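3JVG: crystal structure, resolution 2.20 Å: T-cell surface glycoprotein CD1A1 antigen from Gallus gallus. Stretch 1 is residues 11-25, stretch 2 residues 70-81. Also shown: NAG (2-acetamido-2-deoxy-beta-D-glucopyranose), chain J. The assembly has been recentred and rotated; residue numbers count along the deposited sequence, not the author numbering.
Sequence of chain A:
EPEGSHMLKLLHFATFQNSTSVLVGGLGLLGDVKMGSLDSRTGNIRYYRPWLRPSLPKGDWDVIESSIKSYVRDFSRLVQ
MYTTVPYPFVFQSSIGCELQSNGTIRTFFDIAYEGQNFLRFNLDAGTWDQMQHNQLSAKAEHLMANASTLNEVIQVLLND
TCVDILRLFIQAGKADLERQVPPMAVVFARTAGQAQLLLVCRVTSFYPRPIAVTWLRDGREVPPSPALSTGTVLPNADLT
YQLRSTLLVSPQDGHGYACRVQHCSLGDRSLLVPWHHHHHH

Stretch 1, residues 11-25: LHFATFQNSTSVLVG
Stretch 2, residues 70-81: SYVRDFSRLVQM

A helix laid across a β-hairpin is commonly held by side chains rather than by backbone bonds, and CD1A1 antigen from chicken gives a compact example. Residues 11-25 form two antiparallel strands joined by a turn around Ser19 and Thr20, paired by Phe13 N to Gly25 O (2.9 Å), Gly25 N to Phe13 O (2.8 Å), Thr15 N to Leu23 O (3.0 Å) and Leu23 N to Thr15 O (3.1 Å). Residues 70-81 are helical throughout (phi near -60°, psi near -45°). The helix axis passes 10.3 Å from each strand, at 37° to the first and 141° to the second; the CA atoms of Val24 and Val72, Val22 and Ser76, and Ser19 and Gln80 lie 7.8, 7.4 and 6.2 Å apart.

Phe16 (chi1 -60°, chi2 72°) points toward the helix. Val79 (t) sets CG1 over its face, 3.6 Å from the ring centroid, a CH-π contact, while Phe75 CD2 approaches the ring edge, 4.3 Å from Phe16 CZ.

His12 (chi1 143°, chi2 -90°) joins two edge-to-face pairs: the edge of Tyr71 (t) meets its face, centroids 5.4 Å apart and planes at 80°, and its own edge meets the face of Phe75 (t), at 4.8 Å and 61°. A buried polar ring still needs partners; one water lies 3.1 Å from His12 NE2, 2.8 Å from Val72 O, to which it donates, and 2.6 Å from Ser76 OG, bridging strand to helix where no direct hydrogen bond does.

Gln80 (m, t, chi3 -11°) reaches the turn. Its NE2 comes within 3.1 Å of Ser19 O, but the angle is too poor for a hydrogen bond; NE2 also lies 3.8 Å from Val22 CG1. Farther back, Val24 CG1 packs 3.6 Å from Val72 CG1, both residues t.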

# COMPACT_ATOMS: atom_id res chain seq x y z
N LEU A 11 -3.70 -2.59 10.18
CA LEU A 11 -4.36 -3.39 9.18
C LEU A 11 -4.26 -4.86 9.59
O LEU A 11 -3.18 -5.38 10.01
CB LEU A 11 -3.62 -3.19 7.87
CG LEU A 11 -3.63 -1.82 7.18
CD1 LEU A 11 -2.96 -1.95 5.76
CD2 LEU A 11 -5.16 -1.16 7.06
N HIS A 12 -5.34 -5.58 9.43
CA HIS A 12 -5.32 -7.01 9.69
C HIS A 12 -6.07 -7.72 8.56
O HIS A 12 -7.01 -7.15 7.94
CB HIS A 12 -5.92 -7.24 11.08
CG HIS A 12 -6.77 -8.47 11.23
ND1 HIS A 12 -8.14 -8.48 10.99
CD2 HIS A 12 -6.48 -9.71 11.72
CE1 HIS A 12 -8.63 -9.67 11.27
NE2 HIS A 12 -7.65 -10.44 11.71
N PHE A 13 -5.64 -8.93 8.22
CA PHE A 13 -6.43 -9.72 7.27
C PHE A 13 -6.34 -11.16 7.64
O PHE A 13 -5.37 -11.59 8.28
CB PHE A 13 -6.03 -9.54 5.82
CG PHE A 13 -4.54 -9.75 5.54
CD1 PHE A 13 -4.07 -10.98 5.07
CD2 PHE A 13 -3.64 -8.68 5.66
CE1 PHE A 13 -2.75 -11.18 4.78
CE2 PHE A 13 -2.27 -8.86 5.36
CZ PHE A 13 -1.84 -10.11 4.92
N ALA A 14 -7.36 -11.92 7.22
CA ALA A 14 -7.47 -13.35 7.55
C ALA A 14 -8.17 -14.12 6.44
O ALA A 14 -9.29 -13.78 6.02
CB ALA A 14 -8.20 -13.53 8.88
N THR A 15 -7.51 -15.15 5.96
CA THR A 15 -8.15 -16.05 5.04
C THR A 15 -8.61 -17.27 5.85
O THR A 15 -7.79 -18.04 6.38
CB THR A 15 -7.17 -16.55 3.93
OG1 THR A 15 -6.60 -15.42 3.27
CG2 THR A 15 -7.89 -17.36 2.94
N PHE A 16 -9.91 -17.48 5.91
CA PHE A 16 -10.38 -18.70 6.54
C PHE A 16 -10.39 -19.83 5.54
O PHE A 16 -11.22 -19.85 4.62
CB PHE A 16 -11.74 -18.47 7.20
CG PHE A 16 -11.69 -17.40 8.27
CD1 PHE A 16 -11.55 -16.05 7.93
CD2 PHE A 16 -11.69 -17.75 9.65
CE1 PHE A 16 -11.45 -15.07 8.90
CE2 PHE A 16 -11.58 -16.75 10.65
CZ PHE A 16 -11.47 -15.41 10.26
N GLN A 17 -9.49 -20.77 5.68
CA GLN A 17 -9.43 -21.88 4.71
C GLN A 17 -10.43 -23.03 4.97
O GLN A 17 -10.97 -23.60 4.04
CB GLN A 17 -8.02 -22.43 4.59
CG GLN A 17 -6.98 -21.34 4.38
CD GLN A 17 -5.60 -21.91 4.18
OE1 GLN A 17 -4.96 -22.35 5.15
NE2 GLN A 17 -5.13 -21.93 2.92
N ASN A 18 -10.64 -23.36 6.25
CA ASN A 18 -11.65 -24.34 6.67
C ASN A 18 -12.03 -24.00 8.12
O ASN A 18 -11.61 -22.96 8.64
CB ASN A 18 -11.16 -25.80 6.50
CG ASN A 18 -9.90 -26.12 7.32
OD1 ASN A 18 -9.70 -25.56 8.40
ND2 ASN A 18 -9.06 -27.02 6.80
N SER A 19 -12.80 -24.85 8.78
CA SER A 19 -13.27 -24.49 10.11
C SER A 19 -12.15 -24.44 11.17
O SER A 19 -12.38 -23.88 12.25
CB SER A 19 -14.42 -25.38 10.58
OG SER A 19 -13.95 -26.66 10.92
N THR A 20 -10.97 -25.01 10.89
CA THR A 20 -9.90 -25.02 11.90
C THR A 20 -8.64 -24.27 11.51
O THR A 20 -7.70 -24.20 12.30
CB THR A 20 -9.48 -26.45 12.32
OG1 THR A 20 -8.65 -27.05 11.31
CG2 THR A 20 -10.69 -27.34 12.59
N SER A 21 -8.61 -23.71 10.30
CA SER A 21 -7.38 -23.19 9.73
C SER A 21 -7.60 -21.78 9.18
O SER A 21 -8.53 -21.54 8.36
CB SER A 21 -6.85 -24.13 8.65
OG SER A 21 -5.82 -23.53 7.88
N VAL A 22 -6.77 -20.86 9.65
CA VAL A 22 -6.82 -19.46 9.22
C VAL A 22 -5.43 -18.83 9.10
O VAL A 22 -4.61 -18.94 9.99
CB VAL A 22 -7.88 -18.63 10.04
CG1 VAL A 22 -8.10 -19.18 11.43
CG2 VAL A 22 -7.66 -17.11 10.02
N LEU A 23 -5.17 -18.18 7.97
CA LEU A 23 -3.89 -17.52 7.74
C LEU A 23 -4.07 -16.02 7.96
O LEU A 23 -4.82 -15.37 7.23
CB LEU A 23 -3.37 -17.79 6.33
CG LEU A 23 -3.61 -19.18 5.72
CD1 LEU A 23 -3.22 -19.20 4.23
CD2 LEU A 23 -2.88 -20.32 6.49
N VAL A 24 -3.40 -15.49 8.98
CA VAL A 24 -3.61 -14.13 9.40
C VAL A 24 -2.40 -13.30 9.01
O VAL A 24 -1.26 -13.79 9.02
CB VAL A 24 -3.77 -14.08 10.93
CG1 VAL A 24 -4.03 -12.68 11.42
CG2 VAL A 24 -4.90 -15.03 11.40
N GLY A 25 -2.60 -12.04 8.70
CA GLY A 25 -1.46 -11.15 8.63
C GLY A 25 -1.88 -9.81 9.19
O GLY A 25 -3.06 -9.55 9.33
N SER A 70 -4.87 -10.90 21.18
CA SER A 70 -6.24 -11.25 21.56
C SER A 70 -7.19 -10.83 20.46
O SER A 70 -8.12 -11.58 20.13
CB SER A 70 -6.70 -10.57 22.88
OG SER A 70 -5.82 -10.87 23.95
N TYR A 71 -6.98 -9.64 19.88
CA TYR A 71 -7.87 -9.20 18.83
C TYR A 71 -7.90 -10.25 17.72
O TYR A 71 -8.97 -10.72 17.32
CB TYR A 71 -7.47 -7.83 18.26
CG TYR A 71 -8.31 -7.40 17.06
CD1 TYR A 71 -9.55 -6.77 17.25
CD2 TYR A 71 -7.89 -7.63 15.75
CE1 TYR A 71 -10.36 -6.38 16.19
CE2 TYR A 71 -8.69 -7.24 14.65
CZ TYR A 71 -9.92 -6.61 14.89
OH TYR A 71 -10.73 -6.20 13.84
N VAL A 72 -6.72 -10.61 17.22
CA VAL A 72 -6.58 -11.54 16.13
C VAL A 72 -7.23 -12.91 16.42
O VAL A 72 -8.06 -13.39 15.63
CB VAL A 72 -5.13 -11.70 15.80
CG1 VAL A 72 -4.92 -12.91 14.91
CG2 VAL A 72 -4.62 -10.38 15.10
N ARG A 73 -6.87 -13.50 17.54
CA ARG A 73 -7.40 -14.74 18.02
C ARG A 73 -8.93 -14.70 18.20
O ARG A 73 -9.63 -15.64 17.82
CB ARG A 73 -6.74 -15.04 19.36
CG ARG A 73 -7.04 -16.39 19.97
CD ARG A 73 -6.04 -16.72 21.12
NE ARG A 73 -5.97 -15.65 22.13
CZ ARG A 73 -4.86 -15.03 22.54
NH1 ARG A 73 -3.65 -15.36 22.08
NH2 ARG A 73 -4.96 -14.08 23.46
N ASP A 74 -9.45 -13.63 18.81
CA ASP A 74 -10.87 -13.57 19.11
C ASP A 74 -11.65 -13.39 17.83
O ASP A 74 -12.71 -13.96 17.67
CB ASP A 74 -11.22 -12.43 20.08
CG ASP A 74 -10.73 -12.69 21.54
OD1 ASP A 74 -10.25 -13.79 21.87
OD2 ASP A 74 -10.84 -11.75 22.36
N PHE A 75 -11.09 -12.60 16.91
CA PHE A 75 -11.65 -12.39 15.55
C PHE A 75 -11.86 -13.74 14.89
O PHE A 75 -12.94 -14.04 14.40
CB PHE A 75 -10.75 -11.50 14.69
CG PHE A 75 -11.45 -10.90 13.51
CD1 PHE A 75 -11.83 -9.56 13.51
CD2 PHE A 75 -11.76 -11.71 12.37
CE1 PHE A 75 -12.49 -9.03 12.40
CE2 PHE A 75 -12.44 -11.20 11.29
CZ PHE A 75 -12.81 -9.83 11.30
N SER A 76 -10.84 -14.57 14.89
CA SER A 76 -10.95 -15.85 14.19
C SER A 76 -11.97 -16.72 14.86
O SER A 76 -12.74 -17.43 14.21
CB SER A 76 -9.58 -16.54 14.11
OG SER A 76 -8.72 -15.73 13.34
N ARG A 77 -12.04 -16.62 16.18
CA ARG A 77 -12.96 -17.45 16.93
C ARG A 77 -14.39 -17.02 16.69
O ARG A 77 -15.25 -17.87 16.54
CB ARG A 77 -12.59 -17.50 18.42
CG ARG A 77 -11.34 -18.34 18.67
CD ARG A 77 -10.84 -18.24 20.14
N LEU A 78 -14.65 -15.72 16.66
CA LEU A 78 -16.01 -15.24 16.42
C LEU A 78 -16.56 -15.66 15.07
O LEU A 78 -17.71 -16.10 14.99
CB LEU A 78 -16.10 -13.72 16.54
CG LEU A 78 -16.05 -13.19 17.98
CD1 LEU A 78 -15.90 -11.69 17.93
CD2 LEU A 78 -17.29 -13.59 18.81
N VAL A 79 -15.72 -15.52 14.03
CA VAL A 79 -16.06 -15.89 12.66
C VAL A 79 -16.39 -17.37 12.58
O VAL A 79 -17.41 -17.75 12.05
CB VAL A 79 -14.90 -15.54 11.69
CG1 VAL A 79 -15.04 -16.31 10.39
CG2 VAL A 79 -14.80 -14.03 11.43
N GLN A 80 -15.54 -18.21 13.14
CA GLN A 80 -15.77 -19.65 13.07
C GLN A 80 -17.02 -20.06 13.79
O GLN A 80 -17.75 -20.92 13.32
CB GLN A 80 -14.58 -20.42 13.62
CG GLN A 80 -13.35 -20.31 12.76
CD GLN A 80 -12.15 -20.94 13.43
OE1 GLN A 80 -12.18 -21.27 14.63
NE2 GLN A 80 -11.08 -21.14 12.65
N MET A 81 -17.28 -19.40 14.93
CA MET A 81 -18.48 -19.65 15.74
C MET A 81 -19.79 -19.27 15.04
O MET A 81 -20.75 -20.00 15.09
CB MET A 81 -18.35 -18.97 17.11
CG MET A 81 -19.53 -19.15 18.05
SD MET A 81 -19.10 -19.08 19.83
CE MET A 81 -20.71 -19.42 20.55
C1 NAG J . -7.82 -27.50 7.38
C2 NAG J . -7.85 -29.05 7.43
C3 NAG J . -6.49 -29.58 7.92
C4 NAG J . -5.42 -29.15 6.88
C5 NAG J . -5.41 -27.60 6.77
C6 NAG J . -4.39 -27.02 5.75
C7 NAG J . -10.01 -30.24 7.64
C8 NAG J . -11.11 -30.68 8.58
N2 NAG J . -8.99 -29.56 8.19
O3 NAG J . -6.54 -30.98 8.23
O4 NAG J . -4.12 -29.60 7.20
O5 NAG J . -6.72 -27.03 6.59
O6 NAG J . -4.87 -26.72 4.44
O7 NAG J . -10.09 -30.53 6.44
O HOH W 1 -8.05 -13.31 12.82